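Local coordinates for increased recombination centers protein 6 (PDB 3UC9), which acts as a clathrin coat accessory factor related in fold to small G proteins, and is involved in gross chromosomal rearrangements and telomere healing, at residues Q47-C52 / Q63-R68; T110-T115 / E141-D146; A127-T132 / D197-E202. All blocks are in the same frame, centred on the assembly; numbering follows the deposited sequence.

Contact 1: Q47-C52 / Q63-R68; sequences QDLFHC and QTWENR
Phe50, at the end of helix 39-50, and Trp65, on strand 59-66, mark the closest approach of the two backbones, with their CA atoms 8.2 Å apart, a gap spanned mainly by side chains. The fold is the Rossmann-like alpha/beta fold of the small G proteins, and here its first helix packs against an outermost strand of the sheet. Trp65 holds CG anti to its backbone N (chi1 -174°), which carries the indole across to the helix end, where the six-membered ring does the touching. CZ3 of Trp65 lies 3.7 Å from CE1 of Phe50; the two rings meet rim to rim with their planes at 66°, neither covering the other's face. Tryptophan suits this buried place because it spans the gap with apolar carbons, while its NE1 hydrogen-bonds to Asp194 of helix 185-195, which also takes a bond from Asn67. With an alanine here, the Phe50 rim and Leu49 CD1 would probably lose their indole partner and Asp194 one of its donors. Leu49 completes the apolar cluster: its CG sits over the centre of the Phe50 ring, 4.0 Å above the plane, while its CD1 touches Trp65 CH2 at 4.0 Å.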
loop_
_atom_site.group_PDB
_atom_site.type_symbol
_atom_site.label_atom_id
_atom_site.label_comp_id
_atom_site.label_asym_id
_atom_site.label_seq_id
_atom_site.Cartn_x
_atom_site.Cartn_y
_atom_site.Cartn_z
ATOM N N GLN A 47 -10.360 -8.853 1.395
ATOM C CA GLN A 47 -11.301 -9.395 2.367
ATOM C C GLN A 47 -10.729 -9.336 3.786
ATOM O O GLN A 47 -11.427 -8.947 4.724
ATOM C CB GLN A 47 -11.700 -10.832 2.001
ATOM C CG GLN A 47 -12.664 -11.495 2.999
ATOM C CD GLN A 47 -13.944 -10.698 3.189
ATOM O OE1 GLN A 47 -14.562 -10.266 2.216
ATOM N NE2 GLN A 47 -14.349 -10.503 4.447
ATOM N N ASP A 48 -9.471 -9.732 3.946
ATOM C CA ASP A 48 -8.864 -9.848 5.277
ATOM C C ASP A 48 -8.606 -8.497 5.951
ATOM O O ASP A 48 -8.828 -8.335 7.151
ATOM C CB ASP A 48 -7.560 -10.662 5.210
ATOM C CG ASP A 48 -7.798 -12.140 4.898
ATOM O OD1 ASP A 48 -8.940 -12.632 5.069
ATOM O OD2 ASP A 48 -6.835 -12.814 4.475
ATOM N N LEU A 49 -8.152 -7.520 5.179
ATOM C CA LEU A 49 -7.796 -6.219 5.739
ATOM C C LEU A 49 -8.967 -5.241 5.725
ATOM O O LEU A 49 -9.176 -4.511 6.695
ATOM C CB LEU A 49 -6.619 -5.632 4.965
ATOM C CG LEU A 49 -6.063 -4.308 5.492
ATOM C CD1 LEU A 49 -5.708 -4.392 6.969
ATOM C CD2 LEU A 49 -4.849 -3.905 4.656
ATOM N N PHE A 50 -9.717 -5.213 4.627
ATOM C CA PHE A 50 -10.777 -4.214 4.436
ATOM C C PHE A 50 -12.193 -4.769 4.507
ATOM O O PHE A 50 -13.150 -4.000 4.432
ATOM C CB PHE A 50 -10.602 -3.509 3.094
ATOM C CG PHE A 50 -9.312 -2.764 2.969
ATOM C CD1 PHE A 50 -9.057 -1.657 3.757
ATOM C CD2 PHE A 50 -8.356 -3.154 2.053
ATOM C CE1 PHE A 50 -7.869 -0.964 3.634
ATOM C CE2 PHE A 50 -7.174 -2.469 1.932
ATOM C CZ PHE A 50 -6.928 -1.371 2.720
ATOM N N HIS A 51 -12.329 -6.088 4.631
ATOM C CA HIS A 51 -13.642 -6.740 4.643
ATOM C C HIS A 51 -14.448 -6.356 3.406
ATOM O O HIS A 51 -15.646 -6.056 3.480
ATOM C CB HIS A 51 -14.377 -6.423 5.947
ATOM C CG HIS A 51 -13.530 -6.639 7.161
ATOM N ND1 HIS A 51 -13.045 -5.600 7.926
ATOM C CD2 HIS A 51 -13.036 -7.776 7.711
ATOM C CE1 HIS A 51 -12.313 -6.088 8.912
ATOM N NE2 HIS A 51 -12.290 -7.406 8.804
ATOM N N CYS A 52 -13.758 -6.394 2.268
ATOM C CA CYS A 52 -14.307 -6.019 0.981
ATOM C C CYS A 52 -14.347 -7.251 0.083
ATOM O O CYS A 52 -13.302 -7.781 -0.293
ATOM C CB CYS A 52 -13.434 -4.936 0.346
ATOM S SG CYS A 52 -13.994 -4.391 -1.270
ATOM N N GLN A 63 -15.816 3.624 1.857
ATOM C CA GLN A 63 -15.487 2.623 2.861
ATOM C C GLN A 63 -15.149 3.362 4.145
ATOM O O GLN A 63 -14.797 4.543 4.113
ATOM C CB GLN A 63 -14.304 1.770 2.402
ATOM C CG GLN A 63 -14.562 1.024 1.100
ATOM C CD GLN A 63 -15.743 0.084 1.202
ATOM O OE1 GLN A 63 -16.836 0.386 0.719
ATOM N NE2 GLN A 63 -15.538 -1.050 1.861
ATOM N N THR A 64 -15.289 2.694 5.279
ATOM C CA THR A 64 -14.946 3.320 6.544
ATOM C C THR A 64 -13.699 2.660 7.097
ATOM O O THR A 64 -13.600 1.429 7.126
ATOM C CB THR A 64 -16.096 3.221 7.556
ATOM O OG1 THR A 64 -17.281 3.769 6.970
ATOM C CG2 THR A 64 -15.758 4.010 8.815
ATOM N N TRP A 65 -12.721 3.479 7.465
ATOM C CA TRP A 65 -11.592 2.988 8.232
ATOM C C TRP A 65 -11.772 3.488 9.647
ATOM O O TRP A 65 -11.777 4.698 9.890
ATOM C CB TRP A 65 -10.258 3.455 7.676
ATOM C CG TRP A 65 -9.105 2.809 8.403
ATOM C CD1 TRP A 65 -8.380 3.339 9.432
ATOM C CD2 TRP A 65 -8.590 1.499 8.185
ATOM N NE1 TRP A 65 -7.436 2.444 9.859
ATOM C CE2 TRP A 65 -7.542 1.301 9.112
ATOM C CE3 TRP A 65 -8.902 0.471 7.292
ATOM C CZ2 TRP A 65 -6.801 0.123 9.165
ATOM C CZ3 TRP A 65 -8.164 -0.709 7.351
ATOM C CH2 TRP A 65 -7.123 -0.867 8.273
ATOM N N GLU A 66 -11.919 2.556 10.580
ATOM C CA GLU A 66 -12.224 2.903 11.950
ATOM C C GLU A 66 -11.345 2.130 12.921
ATOM O O GLU A 66 -11.010 0.961 12.707
ATOM C CB GLU A 66 -13.715 2.680 12.261
ATOM C CG GLU A 66 -14.245 1.278 11.954
ATOM C CD GLU A 66 -15.767 1.155 12.143
ATOM O OE1 GLU A 66 -16.389 2.085 12.712
ATOM O OE2 GLU A 66 -16.337 0.121 11.718
ATOM N N ASN A 67 -10.953 2.820 13.979
ATOM C CA ASN A 67 -10.221 2.206 15.077
ATOM C C ASN A 67 -10.780 2.808 16.351
ATOM O O ASN A 67 -11.840 3.450 16.322
ATOM C CB ASN A 67 -8.713 2.448 14.909
ATOM C CG ASN A 67 -8.386 3.902 14.625
ATOM O OD1 ASN A 67 -8.825 4.798 15.350
ATOM N ND2 ASN A 67 -7.621 4.145 13.564
ATOM N N ARG A 68 -10.089 2.603 17.467
ATOM C CA ARG A 68 -10.553 3.116 18.753
ATOM C C ARG A 68 -10.501 4.645 18.883
ATOM O O ARG A 68 -11.117 5.204 19.788
ATOM C CB ARG A 68 -9.736 2.490 19.875
ATOM C CG ARG A 68 -10.017 1.028 20.072
ATOM C CD ARG A 68 -9.046 0.433 21.079
ATOM N NE ARG A 68 -7.755 0.116 20.468
ATOM C CZ ARG A 68 -6.637 -0.134 21.149
ATOM N NH1 ARG A 68 -6.630 -0.093 22.478
ATOM N NH2 ARG A 68 -5.517 -0.418 20.495
#

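Contact 2: T110-T115 / E141-D146; sequences TDIRQT and EEVEQD
Arg113 starts with CG anti to its own carbonyl carbon (chi1 -78°) and then runs extended from CG to NE, while Val143 turns CG2 to the side of its backbone N, with CG1 anti to that nitrogen (chi1 177°). Together these torsions lay the arginine shaft alongside one valine methyl, the two side chains sliding past each other in opposite directions. CG2 of Val143 is 4.0 Å from Arg113 CG and 3.7 Å from Arg113 NE, approaching the guanidinium obliquely. The contact buries NE, which has no polar partner in the model; the guanidinium is held through NH2, in a salt bridge with Glu147 of helix 145-155. Carbonyl O of Glu142 stands at the guanidinium edge near its plane, but at 4.1 Å from NH2 it is too far to be a bond. The Glu142 carboxylate adds an opposite charge nearby without contact, which would probably favour the arginine electrostatically. Arginine suits this rim because its CG and NE lie against a buried valine while its guanidinium reaches Glu147. On the inner side Ile112 CG1 comes within 4.5 Å of Val143 CG2, and Ile148 of helix 145-155 touches both residues. Asp111 is the N-cap of helix 112-115; its OD1 takes weak bonds from Arg113 N at 3.1 Å and Gln114 N at 3.4 Å, and also accepts from Asn140 ND2, tying the two loops together. The second loop probably corresponds in topology to the place where small G proteins carry their NKxD motif, and both are loops at the C-terminal ends of adjacent parallel strands, 103-110 and 133-138, as in the Rossmann-like fold.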
loop_
_atom_site.group_PDB
_atom_site.type_symbol
_atom_site.label_atom_id
_atom_site.label_comp_id
_atom_site.label_asym_id
_atom_site.label_seq_id
_atom_site.Cartn_x
_atom_site.Cartn_y
_atom_site.Cartn_z
ATOM N N THR A 110 2.765 -8.690 -4.390
ATOM C CA THR A 110 3.600 -9.323 -5.405
ATOM C C THR A 110 4.587 -10.329 -4.830
ATOM O O THR A 110 4.676 -10.521 -3.616
ATOM C CB THR A 110 4.384 -8.265 -6.240
ATOM O OG1 THR A 110 4.932 -8.879 -7.418
ATOM C CG2 THR A 110 5.500 -7.644 -5.421
ATOM N N ASP A 111 5.294 -10.996 -5.729
ATOM C CA ASP A 111 6.422 -11.851 -5.365
ATOM C C ASP A 111 7.633 -10.966 -5.572
ATOM O O ASP A 111 7.999 -10.710 -6.699
ATOM C CB ASP A 111 6.469 -13.083 -6.272
ATOM C CG ASP A 111 7.725 -13.918 -6.087
ATOM O OD1 ASP A 111 8.677 -13.476 -5.412
ATOM O OD2 ASP A 111 7.759 -15.035 -6.630
ATOM N N ILE A 112 8.237 -10.472 -4.492
ATOM C CA ILE A 112 9.279 -9.453 -4.641
ATOM C C ILE A 112 10.580 -9.986 -5.239
ATOM O O ILE A 112 11.379 -9.208 -5.755
ATOM C CB ILE A 112 9.577 -8.677 -3.321
ATOM C CG1 ILE A 112 10.254 -9.572 -2.281
ATOM C CG2 ILE A 112 8.306 -8.058 -2.772
ATOM C CD1 ILE A 112 10.735 -8.813 -1.060
ATOM N N ARG A 113 10.796 -11.296 -5.166
ATOM C CA ARG A 113 11.941 -11.911 -5.840
ATOM C C ARG A 113 11.778 -11.873 -7.358
ATOM O O ARG A 113 12.759 -11.716 -8.087
ATOM C CB ARG A 113 12.136 -13.357 -5.388
ATOM C CG ARG A 113 12.810 -13.506 -4.031
ATOM C CD ARG A 113 13.301 -14.919 -3.852
ATOM N NE ARG A 113 13.699 -15.227 -2.477
ATOM C CZ ARG A 113 14.915 -15.044 -1.958
ATOM N NH1 ARG A 113 15.907 -14.522 -2.681
ATOM N NH2 ARG A 113 15.141 -15.384 -0.694
ATOM N N GLN A 114 10.541 -12.026 -7.823
ATOM C CA GLN A 114 10.233 -12.031 -9.255
ATOM C C GLN A 114 10.158 -10.617 -9.827
ATOM O O GLN A 114 10.712 -10.343 -10.900
ATOM C CB GLN A 114 8.905 -12.767 -9.489
ATOM C CG GLN A 114 8.413 -12.837 -10.939
ATOM C CD GLN A 114 7.017 -13.467 -11.055
ATOM O OE1 GLN A 114 6.221 -13.107 -11.929
ATOM N NE2 GLN A 114 6.717 -14.401 -10.162
ATOM N N THR A 115 9.460 -9.728 -9.125
ATOM C CA THR A 115 9.146 -8.398 -9.660
ATOM C C THR A 115 10.080 -7.296 -9.158
ATOM O O THR A 115 10.142 -6.223 -9.760
ATOM C CB THR A 115 7.671 -8.008 -9.376
ATOM O OG1 THR A 115 7.433 -8.007 -7.967
ATOM C CG2 THR A 115 6.728 -9.008 -10.032
ATOM N N GLU A 141 6.719 -17.167 -0.128
ATOM C CA GLU A 141 6.898 -17.732 1.210
ATOM C C GLU A 141 8.343 -18.142 1.528
ATOM O O GLU A 141 8.655 -18.453 2.680
ATOM C CB GLU A 141 5.933 -18.912 1.411
ATOM C CG GLU A 141 4.464 -18.523 1.161
ATOM C CD GLU A 141 3.452 -19.495 1.753
ATOM O OE1 GLU A 141 3.849 -20.612 2.146
ATOM O OE2 GLU A 141 2.252 -19.131 1.828
ATOM N N GLU A 142 9.222 -18.126 0.525
ATOM C CA GLU A 142 10.641 -18.443 0.729
ATOM C C GLU A 142 11.447 -17.257 1.271
ATOM O O GLU A 142 12.584 -17.435 1.709
ATOM C CB GLU A 142 11.277 -18.939 -0.577
ATOM C CG GLU A 142 12.548 -19.780 -0.382
ATOM C CD GLU A 142 13.252 -20.109 -1.695
ATOM O OE1 GLU A 142 12.572 -20.557 -2.648
ATOM O OE2 GLU A 142 14.488 -19.924 -1.771
ATOM N N VAL A 143 10.875 -16.051 1.228
ATOM C CA VAL A 143 11.556 -14.855 1.728
ATOM C C VAL A 143 11.423 -14.800 3.247
ATOM O O VAL A 143 10.311 -14.806 3.780
ATOM C CB VAL A 143 10.970 -13.560 1.114
ATOM C CG1 VAL A 143 11.636 -12.325 1.710
ATOM C CG2 VAL A 143 11.117 -13.570 -0.408
ATOM N N GLU A 144 12.555 -14.763 3.940
ATOM C CA GLU A 144 12.559 -14.716 5.397
ATOM C C GLU A 144 12.516 -13.272 5.865
ATOM O O GLU A 144 12.805 -12.356 5.109
ATOM C CB GLU A 144 13.804 -15.404 5.962
ATOM C CG GLU A 144 13.953 -16.859 5.550
ATOM C CD GLU A 144 12.978 -17.799 6.252
ATOM O OE1 GLU A 144 12.176 -17.344 7.095
ATOM O OE2 GLU A 144 13.024 -19.013 5.956
ATOM N N GLN A 145 12.182 -13.079 7.131
ATOM C CA GLN A 145 12.064 -11.731 7.678
ATOM C C GLN A 145 13.376 -10.943 7.620
ATOM O O GLN A 145 13.348 -9.729 7.465
ATOM C CB GLN A 145 11.532 -11.771 9.108
ATOM C CG GLN A 145 11.158 -10.405 9.683
ATOM C CD GLN A 145 10.079 -9.701 8.888
ATOM O OE1 GLN A 145 9.119 -10.318 8.448
ATOM N NE2 GLN A 145 10.235 -8.399 8.703
ATOM N N ASP A 146 14.518 -11.619 7.736
ATOM C CA ASP A 146 15.808 -10.920 7.646
ATOM C C ASP A 146 15.975 -10.199 6.303
ATOM O O ASP A 146 16.530 -9.105 6.246
ATOM C CB ASP A 146 16.982 -11.886 7.865
ATOM C CG ASP A 146 17.095 -12.364 9.311
ATOM O OD1 ASP A 146 16.338 -11.880 10.178
ATOM O OD2 ASP A 146 17.954 -13.230 9.588
#

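Contact 3: A127-T132 / D197-E202; sequences AAHRNT and DWLNCE
The His129 imidazole meets Leu199 CD2 obliquely, 3.6 Å from CE1, and has the CA of Asn131 in plane at its edge. A second flat group, the Asn131 amide, receives Asp197 O only 8° out of its plane, and its ND2 gives that oxygen a hydrogen bond of 2.8 Å with an N-H...O angle of 164°. The donor comes in nearly along the C=O axis, so the bond is straight at both ends. Holding CG anti to the backbone N (chi1 -171°) sends the amide out of the type I turn from His129 to Thr132 and across to the loop after helix 185-195. Its other end is used too: a water donates to Asn131 OD1 and accepts from Asp197 N, each at 2.9 Å. One amide therefore grips both the N-H, through water, and the C=O of Asp197, a task that suits asparagine, which offers a donor and an acceptor on a short arm. ND2 also gives a bond to Gln27 OE1, so it has two acceptors. His129 is fixed in its turn, since ND1 accepts from Asn131 N at 3.1 Å while NE2 makes a weak bond with Gln24. Leu199, held by backbone bonding to Gln27, adds an apolar border, with its CB 3.9 Å from Asn131 ND2. Because the main hold falls on the backbone of Asp197, the contact is likely to depend little on that residue's carboxylate, and the bridging water fits a joint made at the surface between two loops.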
loop_
_atom_site.group_PDB
_atom_site.type_symbol
_atom_site.label_atom_id
_atom_site.label_comp_id
_atom_site.label_asym_id
_atom_site.label_seq_id
_atom_site.Cartn_x
_atom_site.Cartn_y
_atom_site.Cartn_z
ATOM N N ALA A 127 7.919 10.722 -7.782
ATOM C CA ALA A 127 6.663 11.165 -8.385
ATOM C C ALA A 127 5.506 11.190 -7.381
ATOM O O ALA A 127 4.530 11.906 -7.591
ATOM C CB ALA A 127 6.297 10.265 -9.591
ATOM N N ALA A 128 5.601 10.394 -6.317
ATOM C CA ALA A 128 4.506 10.267 -5.345
ATOM C C ALA A 128 4.340 11.557 -4.539
ATOM O O ALA A 128 5.296 12.315 -4.329
ATOM C CB ALA A 128 4.744 9.090 -4.378
ATOM N N HIS A 129 3.110 11.804 -4.100
ATOM C CA HIS A 129 2.871 12.807 -3.082
ATOM C C HIS A 129 3.661 12.390 -1.845
ATOM O O HIS A 129 3.785 11.200 -1.531
ATOM C CB HIS A 129 1.373 12.915 -2.768
ATOM C CG HIS A 129 1.014 14.078 -1.893
ATOM N ND1 HIS A 129 1.247 14.084 -0.535
ATOM C CD2 HIS A 129 0.443 15.271 -2.181
ATOM C CE1 HIS A 129 0.837 15.232 -0.024
ATOM N NE2 HIS A 129 0.337 15.967 -1.000
ATOM N N ARG A 130 4.193 13.388 -1.157
ATOM C CA ARG A 130 5.111 13.186 -0.036
ATOM C C ARG A 130 4.476 12.537 1.204
ATOM O O ARG A 130 5.196 12.046 2.057
ATOM C CB ARG A 130 5.779 14.534 0.328
ATOM C CG ARG A 130 6.734 15.105 -0.748
ATOM C CD ARG A 130 8.152 14.495 -0.691
ATOM N NE ARG A 130 8.121 13.045 -0.851
ATOM C CZ ARG A 130 8.099 12.393 -2.013
ATOM N NH1 ARG A 130 8.152 13.042 -3.174
ATOM N NH2 ARG A 130 8.029 11.066 -2.013
ATOM N N ASN A 131 3.148 12.519 1.296
ATOM C CA ASN A 131 2.422 11.911 2.440
ATOM C C ASN A 131 1.913 10.467 2.215
ATOM O O ASN A 131 1.549 9.760 3.179
ATOM C CB ASN A 131 1.228 12.803 2.817
ATOM C CG ASN A 131 0.546 12.377 4.122
ATOM O OD1 ASN A 131 1.197 12.267 5.168
ATOM N ND2 ASN A 131 -0.787 12.172 4.071
ATOM N N THR A 132 1.876 10.037 0.960
ATOM C CA THR A 132 1.345 8.729 0.589
ATOM C C THR A 132 2.136 7.592 1.230
ATOM O O THR A 132 3.348 7.494 1.048
ATOM C CB THR A 132 1.341 8.554 -0.954
ATOM O OG1 THR A 132 0.620 9.636 -1.571
ATOM C CG2 THR A 132 0.694 7.257 -1.364
ATOM N N ASP A 197 -1.566 10.124 8.546
ATOM C CA ASP A 197 -2.202 11.448 8.563
ATOM C C ASP A 197 -3.076 11.604 7.343
ATOM O O ASP A 197 -2.578 11.781 6.240
ATOM C CB ASP A 197 -1.170 12.571 8.575
ATOM C CG ASP A 197 -0.597 12.833 9.956
ATOM O OD1 ASP A 197 -1.182 12.355 10.960
ATOM O OD2 ASP A 197 0.435 13.544 10.021
ATOM N N TRP A 198 -4.389 11.585 7.542
ATOM C CA TRP A 198 -5.331 11.674 6.438
ATOM C C TRP A 198 -5.507 13.128 6.002
ATOM O O TRP A 198 -6.279 13.885 6.588
ATOM C CB TRP A 198 -6.667 11.065 6.849
ATOM C CG TRP A 198 -6.584 9.579 7.067
ATOM C CD1 TRP A 198 -6.225 8.937 8.212
ATOM C CD2 TRP A 198 -6.876 8.561 6.110
ATOM N NE1 TRP A 198 -6.278 7.578 8.031
ATOM C CE2 TRP A 198 -6.667 7.318 6.747
ATOM C CE3 TRP A 198 -7.295 8.578 4.773
ATOM C CZ2 TRP A 198 -6.873 6.100 6.096
ATOM C CZ3 TRP A 198 -7.497 7.377 4.123
ATOM C CH2 TRP A 198 -7.273 6.145 4.788
ATOM N N LEU A 199 -4.776 13.502 4.965
ATOM C CA LEU A 199 -4.651 14.888 4.549
ATOM C C LEU A 199 -5.937 15.436 3.923
ATOM O O LEU A 199 -6.446 14.898 2.917
ATOM C CB LEU A 199 -3.489 15.007 3.563
ATOM C CG LEU A 199 -3.154 16.368 2.956
ATOM C CD1 LEU A 199 -2.748 17.415 4.006
ATOM C CD2 LEU A 199 -2.046 16.155 1.961
ATOM N N ASN A 200 -6.438 16.520 4.519
ATOM C CA ASN A 200 -7.668 17.171 4.093
ATOM C C ASN A 200 -8.881 16.222 4.023
ATOM O O ASN A 200 -9.755 16.372 3.158
ATOM C CB ASN A 200 -7.439 17.915 2.773
ATOM C CG ASN A 200 -6.397 19.014 2.899
ATOM O OD1 ASN A 200 -5.601 19.237 1.995
ATOM N ND2 ASN A 200 -6.391 19.699 4.032
ATOM N N CYS A 201 -8.916 15.259 4.947
ATOM C CA CYS A 201 -10.065 14.387 5.150
ATOM C C CYS A 201 -10.737 14.725 6.464
ATOM O O CYS A 201 -10.062 15.052 7.449
ATOM C CB CYS A 201 -9.643 12.922 5.196
ATOM S SG CYS A 201 -8.748 12.356 3.753
ATOM N N GLU A 202 -12.064 14.603 6.496
ATOM C CA GLU A 202 -12.809 14.807 7.719
ATOM C C GLU A 202 -12.619 13.570 8.580
ATOM O O GLU A 202 -12.946 12.457 8.166
ATOM C CB GLU A 202 -14.297 15.018 7.446
ATOM C CG GLU A 202 -15.092 15.357 8.708
ATOM C CD GLU A 202 -16.582 15.497 8.465
ATOM O OE1 GLU A 202 -17.166 14.626 7.780
ATOM O OE2 GLU A 202 -17.174 16.470 8.984
HETATM O O HOH W 1 0.962 10.272 7.201
#

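Contact 1 is wholly buried and joins helix 39-50 to an outermost strand, 59-66, by apolar and aromatic packing. Contact 2 is half buried: it sets a valine and an isoleucine beneath a charged rim, where two strand-to-helix loops lie side by side. Contact 3 lies at the surface, between loops, and relies on directional polar bonds and a water. Contacts 2 and 3 lie on opposite sides of the chain's centre, about 28 Å apart between centres, yet both involve chain flanking strand 133-138: contact 3 before it and contact 2 after it. Helix 185-195 links contacts 1 and 3, packing on contact 1 and leading into segment 197-202 of contact 3; the nearest atoms of these two contacts are about 5 Å apart.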